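Long-range contact in isocitrate dehydrogenase [NAD] subunit 2, mitochondrial (Saccharomyces cerevisiae, PDB 3BLX), which belongs to the octameric mitochondrial enzyme that oxidatively decarboxylates isocitrate to 2-oxoglutarate with NAD+ in the citric acid cycle, and also binds RNA: residues Asn16-Glu28 / Asn48-Pro60. Sequence-based numbering, arbitrary orientation.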
loop_
_atom_site.group_PDB
_atom_site.type_symbol
_atom_site.label_atom_id
_atom_site.label_comp_id
_atom_site.label_asym_id
_atom_site.label_seq_id
_atom_site.Cartn_x
_atom_site.Cartn_y
_atom_site.Cartn_z
ATOM N N ASN B 16 -0.625 58.732 38.592
ATOM C CA ASN B 16 -1.406 59.670 37.791
ATOM C C ASN B 16 -1.227 61.092 38.341
ATOM O O ASN B 16 -1.400 61.319 39.546
ATOM C CB ASN B 16 -2.888 59.285 37.803
ATOM C CG ASN B 16 -3.660 59.863 36.627
ATOM O OD1 ASN B 16 -3.100 60.106 35.550
ATOM N ND2 ASN B 16 -4.961 60.074 36.825
ATOM N N PRO B 17 -0.868 62.049 37.460
ATOM C CA PRO B 17 -0.623 63.442 37.858
ATOM C C PRO B 17 -1.762 64.016 38.705
ATOM O O PRO B 17 -1.513 64.766 39.657
ATOM C CB PRO B 17 -0.543 64.178 36.515
ATOM C CG PRO B 17 -0.068 63.144 35.548
ATOM C CD PRO B 17 -0.671 61.841 36.010
ATOM N N SER B 18 -2.995 63.649 38.363
ATOM C CA SER B 18 -4.178 64.165 39.048
ATOM C C SER B 18 -4.633 63.311 40.235
ATOM O O SER B 18 -4.684 63.804 41.368
ATOM C CB SER B 18 -5.328 64.334 38.056
ATOM O OG SER B 18 -5.600 63.108 37.397
ATOM N N THR B 19 -4.960 62.039 39.976
ATOM C CA THR B 19 -5.551 61.151 40.992
ATOM C C THR B 19 -4.566 60.693 42.092
ATOM O O THR B 19 -4.987 60.298 43.189
ATOM C CB THR B 19 -6.231 59.899 40.350
ATOM O OG1 THR B 19 -6.841 60.255 39.106
ATOM C CG2 THR B 19 -7.298 59.320 41.279
ATOM N N GLY B 20 -3.265 60.754 41.802
ATOM C CA GLY B 20 -2.257 60.247 42.722
ATOM C C GLY B 20 -2.317 58.732 42.770
ATOM O O GLY B 20 -1.921 58.106 43.753
ATOM N N LYS B 21 -2.833 58.153 41.689
ATOM C CA LYS B 21 -3.041 56.718 41.583
ATOM C C LYS B 21 -2.336 56.176 40.343
ATOM O O LYS B 21 -2.491 56.722 39.248
ATOM C CB LYS B 21 -4.536 56.411 41.481
ATOM C CG LYS B 21 -5.317 56.531 42.781
ATOM C CD LYS B 21 -6.708 55.915 42.635
ATOM C CE LYS B 21 -7.365 55.680 43.992
ATOM N NZ LYS B 21 -8.541 54.756 43.930
ATOM N N TYR B 22 -1.569 55.102 40.520
ATOM C CA TYR B 22 -0.877 54.439 39.415
ATOM C C TYR B 22 -1.853 53.774 38.444
ATOM O O TYR B 22 -2.828 53.144 38.863
ATOM C CB TYR B 22 0.076 53.374 39.954
ATOM C CG TYR B 22 1.251 53.915 40.723
ATOM C CD1 TYR B 22 1.248 53.937 42.117
ATOM C CD2 TYR B 22 2.371 54.390 40.060
ATOM C CE1 TYR B 22 2.326 54.424 42.823
ATOM C CE2 TYR B 22 3.454 54.881 40.758
ATOM C CZ TYR B 22 3.425 54.898 42.137
ATOM O OH TYR B 22 4.506 55.387 42.831
ATOM N N THR B 23 -1.580 53.909 37.148
ATOM C CA THR B 23 -2.368 53.228 36.124
ATOM C C THR B 23 -1.869 51.796 35.890
ATOM O O THR B 23 -0.676 51.578 35.670
ATOM C CB THR B 23 -2.345 54.008 34.794
ATOM O OG1 THR B 23 -1.083 54.677 34.650
ATOM C CG2 THR B 23 -3.454 55.041 34.769
ATOM N N VAL B 24 -2.785 50.830 35.940
ATOM C CA VAL B 24 -2.474 49.416 35.725
ATOM C C VAL B 24 -3.472 48.705 34.782
ATOM O O VAL B 24 -4.648 48.564 35.112
ATOM C CB VAL B 24 -2.437 48.666 37.069
ATOM C CG1 VAL B 24 -2.307 47.170 36.841
ATOM C CG2 VAL B 24 -1.304 49.176 37.939
ATOM N N SER B 25 -3.001 48.246 33.621
ATOM C CA SER B 25 -3.858 47.532 32.673
ATOM C C SER B 25 -4.388 46.271 33.332
ATOM O O SER B 25 -3.762 45.747 34.237
ATOM C CB SER B 25 -3.079 47.174 31.412
ATOM O OG SER B 25 -2.555 48.317 30.768
ATOM N N PHE B 26 -5.539 45.777 32.900
ATOM C CA PHE B 26 -6.037 44.552 33.502
ATOM C C PHE B 26 -6.054 43.285 32.623
ATOM O O PHE B 26 -5.178 42.434 32.754
ATOM C CB PHE B 26 -7.380 44.763 34.170
ATOM C CG PHE B 26 -7.556 43.926 35.391
ATOM C CD1 PHE B 26 -7.333 44.459 36.641
ATOM C CD2 PHE B 26 -7.903 42.591 35.292
ATOM C CE1 PHE B 26 -7.475 43.687 37.775
ATOM C CE2 PHE B 26 -8.041 41.807 36.423
ATOM C CZ PHE B 26 -7.828 42.359 37.668
ATOM N N ILE B 27 -7.036 43.148 31.741
ATOM C CA ILE B 27 -7.223 41.893 31.014
ATOM C C ILE B 27 -7.828 40.897 31.967
ATOM O O ILE B 27 -7.132 40.072 32.525
ATOM C CB ILE B 27 -5.911 41.265 30.479
ATOM C CG1 ILE B 27 -5.030 42.304 29.797
ATOM C CG2 ILE B 27 -6.221 40.075 29.543
ATOM C CD1 ILE B 27 -3.693 41.777 29.383
ATOM N N GLU B 28 -9.134 40.978 32.151
ATOM C CA GLU B 28 -9.813 40.102 33.078
ATOM C C GLU B 28 -9.910 38.688 32.543
ATOM O O GLU B 28 -10.146 37.753 33.299
ATOM C CB GLU B 28 -11.203 40.658 33.402
ATOM C CG GLU B 28 -11.165 42.127 33.808
ATOM C CD GLU B 28 -12.422 42.591 34.521
ATOM O OE1 GLU B 28 -13.397 41.806 34.590
ATOM O OE2 GLU B 28 -12.424 43.745 35.007
ATOM N N ASN B 48 -7.140 50.158 50.276
ATOM C CA ASN B 48 -6.754 51.463 49.756
ATOM C C ASN B 48 -5.350 51.461 49.182
ATOM O O ASN B 48 -4.401 51.884 49.839
ATOM C CB ASN B 48 -6.913 52.555 50.822
ATOM C CG ASN B 48 -8.357 53.035 50.960
ATOM O OD1 ASN B 48 -9.028 53.335 49.964
ATOM N ND2 ASN B 48 -8.839 53.116 52.198
ATOM N N VAL B 49 -5.226 50.955 47.957
ATOM C CA VAL B 49 -3.961 50.983 47.232
ATOM C C VAL B 49 -4.079 51.948 46.045
ATOM O O VAL B 49 -5.133 52.038 45.407
ATOM C CB VAL B 49 -3.529 49.562 46.759
ATOM C CG1 VAL B 49 -3.625 48.580 47.894
ATOM C CG2 VAL B 49 -4.379 49.085 45.610
ATOM N N PRO B 50 -2.995 52.684 45.760
ATOM C CA PRO B 50 -2.862 53.737 44.738
ATOM C C PRO B 50 -2.970 53.243 43.292
ATOM O O PRO B 50 -2.059 53.487 42.509
ATOM C CB PRO B 50 -1.443 54.269 44.965
ATOM C CG PRO B 50 -1.052 53.787 46.326
ATOM C CD PRO B 50 -1.766 52.511 46.548
ATOM N N ILE B 51 -4.069 52.586 42.939
ATOM C CA ILE B 51 -4.195 51.970 41.622
ATOM C C ILE B 51 -5.584 52.143 40.996
ATOM O O ILE B 51 -6.609 51.859 41.624
ATOM C CB ILE B 51 -3.833 50.457 41.680
ATOM C CG1 ILE B 51 -2.375 50.268 42.089
ATOM C CG2 ILE B 51 -4.096 49.772 40.340
ATOM C CD1 ILE B 51 -2.040 48.862 42.451
ATOM N N GLU B 52 -5.598 52.620 39.754
ATOM C CA GLU B 52 -6.803 52.654 38.939
ATOM C C GLU B 52 -6.624 51.684 37.767
ATOM O O GLU B 52 -5.597 51.703 37.086
ATOM C CB GLU B 52 -7.063 54.076 38.429
ATOM C CG GLU B 52 -5.916 54.655 37.615
ATOM C CD GLU B 52 -6.112 56.115 37.258
ATOM O OE1 GLU B 52 -6.546 56.903 38.133
ATOM O OE2 GLU B 52 -5.815 56.468 36.098
ATOM N N TRP B 53 -7.621 50.838 37.538
ATOM C CA TRP B 53 -7.544 49.829 36.494
ATOM C C TRP B 53 -7.771 50.373 35.080
ATOM O O TRP B 53 -7.807 51.578 34.876
ATOM C CB TRP B 53 -8.533 48.724 36.805
ATOM C CG TRP B 53 -8.331 48.156 38.184
ATOM C CD1 TRP B 53 -9.220 48.172 39.219
ATOM C CD2 TRP B 53 -7.154 47.496 38.678
ATOM N NE1 TRP B 53 -8.678 47.554 40.321
ATOM C CE2 TRP B 53 -7.412 47.131 40.015
ATOM C CE3 TRP B 53 -5.909 47.170 38.117
ATOM C CZ2 TRP B 53 -6.479 46.457 40.795
ATOM C CZ3 TRP B 53 -4.990 46.500 38.897
ATOM C CH2 TRP B 53 -5.277 46.151 40.217
ATOM N N GLU B 54 -7.914 49.478 34.108
ATOM C CA GLU B 54 -8.045 49.873 32.712
ATOM C C GLU B 54 -8.219 48.642 31.835
ATOM O O GLU B 54 -7.454 48.429 30.907
ATOM C CB GLU B 54 -6.811 50.664 32.263
ATOM C CG GLU B 54 -6.952 51.344 30.896
ATOM C CD GLU B 54 -5.811 52.317 30.582
ATOM O OE1 GLU B 54 -5.086 52.720 31.520
ATOM O OE2 GLU B 54 -5.645 52.687 29.395
ATOM N N SER B 55 -9.232 47.841 32.127
ATOM C CA SER B 55 -9.399 46.540 31.486
ATOM C C SER B 55 -9.148 46.552 29.980
ATOM O O SER B 55 -9.750 47.340 29.255
ATOM C CB SER B 55 -10.780 45.960 31.803
ATOM O OG SER B 55 -11.767 46.971 31.802
ATOM N N CYS B 56 -8.248 45.672 29.529
ATOM C CA CYS B 56 -7.888 45.542 28.118
ATOM C C CYS B 56 -8.479 44.288 27.509
ATOM O O CYS B 56 -8.726 43.310 28.206
ATOM C CB CYS B 56 -6.372 45.453 27.959
ATOM S SG CYS B 56 -5.435 46.816 28.655
ATOM N N ASP B 57 -8.693 44.306 26.201
ATOM C CA ASP B 57 -9.026 43.087 25.489
ATOM C C ASP B 57 -7.819 42.692 24.654
ATOM O O ASP B 57 -7.237 43.534 23.970
ATOM C CB ASP B 57 -10.250 43.292 24.601
ATOM C CG ASP B 57 -10.722 41.997 23.950
ATOM O OD1 ASP B 57 -10.912 41.003 24.678
ATOM O OD2 ASP B 57 -10.908 41.971 22.711
ATOM N N VAL B 58 -7.437 41.420 24.725
ATOM C CA VAL B 58 -6.291 40.911 23.974
ATOM C C VAL B 58 -6.702 39.815 22.984
ATOM O O VAL B 58 -5.858 39.058 22.505
ATOM C CB VAL B 58 -5.193 40.348 24.910
ATOM C CG1 VAL B 58 -4.536 41.456 25.715
ATOM C CG2 VAL B 58 -5.774 39.292 25.816
ATOM N N SER B 59 -7.996 39.726 22.692
ATOM C CA SER B 59 -8.488 38.780 21.697
ATOM C C SER B 59 -7.612 38.812 20.457
ATOM O O SER B 59 -7.382 39.872 19.877
ATOM C CB SER B 59 -9.937 39.091 21.319
ATOM O OG SER B 59 -10.833 38.634 22.312
ATOM N N PRO B 60 -7.128 37.640 20.045
ATOM C CA PRO B 60 -6.172 37.489 18.945
ATOM C C PRO B 60 -6.701 38.018 17.615
ATOM O O PRO B 60 -7.515 37.343 16.979
ATOM C CB PRO B 60 -5.990 35.968 18.847
ATOM C CG PRO B 60 -6.474 35.420 20.155
ATOM C CD PRO B 60 -7.555 36.346 20.598
#
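Phe26 drives the edge of its ring into one face of the Trp53 indole, an edge-to-face (T-shaped) pair with the planes 83° apart and the phenyl and six-membered ring centroids 4.9 Å from each other. Ile51 CG2 lies against the opposite indole face, near its rim, so the flat group is held between a ring edge and a methyl. Val24 closes in from the indole rim: CG1, anti to the backbone N (chi1 172°), meets Trp53 CZ3, while its other methyl, CG2, packs 3.7 Å from Ile51 CG2. An alanine in place of Trp53 would probably open a gap between Phe26 and Ile51 and leave the phenyl edge without the face it abuts.

Beneath these side chains the backbones run parallel. Tyr22 N donates to Pro50 O, Glu52 N to Tyr22 O at 3.0 Å, and Val24 N to Glu52 O at 3.2 Å; Tyr22 and Glu52 each use both N and O, so the bonds step from strand to strand as parallel strands do. Thr23 and Glu52 lie on the sheet face away from Tyr22 and Ile51, side by side and pointing the same way. With its CG wedged between backbone N and carbonyl carbon (chi1 58°), Glu52 stretches its carboxylate past Thr23 CG2 toward the turn, where Asn16 ND2 bonds to Thr19 OG1 at 3.0 Å. Farther along, Ile27 CD1 reaches Val58 CG1 at 3.8 Å, and Ser25 CB rests on Cys56 SG.

The pair 22-23 and 51-52 forms the two strands of a beta-alpha-beta unit connected by helix 33-45, whose Lys41 makes a cation-pi contact with Phe26 and whose Phe44 meets Trp53. Helix 71-80 lies against Ser25, Ile27 and Cys56, with Asn80 hydrogen-bonded to Ser25 OG and Glu54 OE1, and strand 82-85 runs along Val24 to Ile27, Ser25 and Val82 sharing a backbone hydrogen bond.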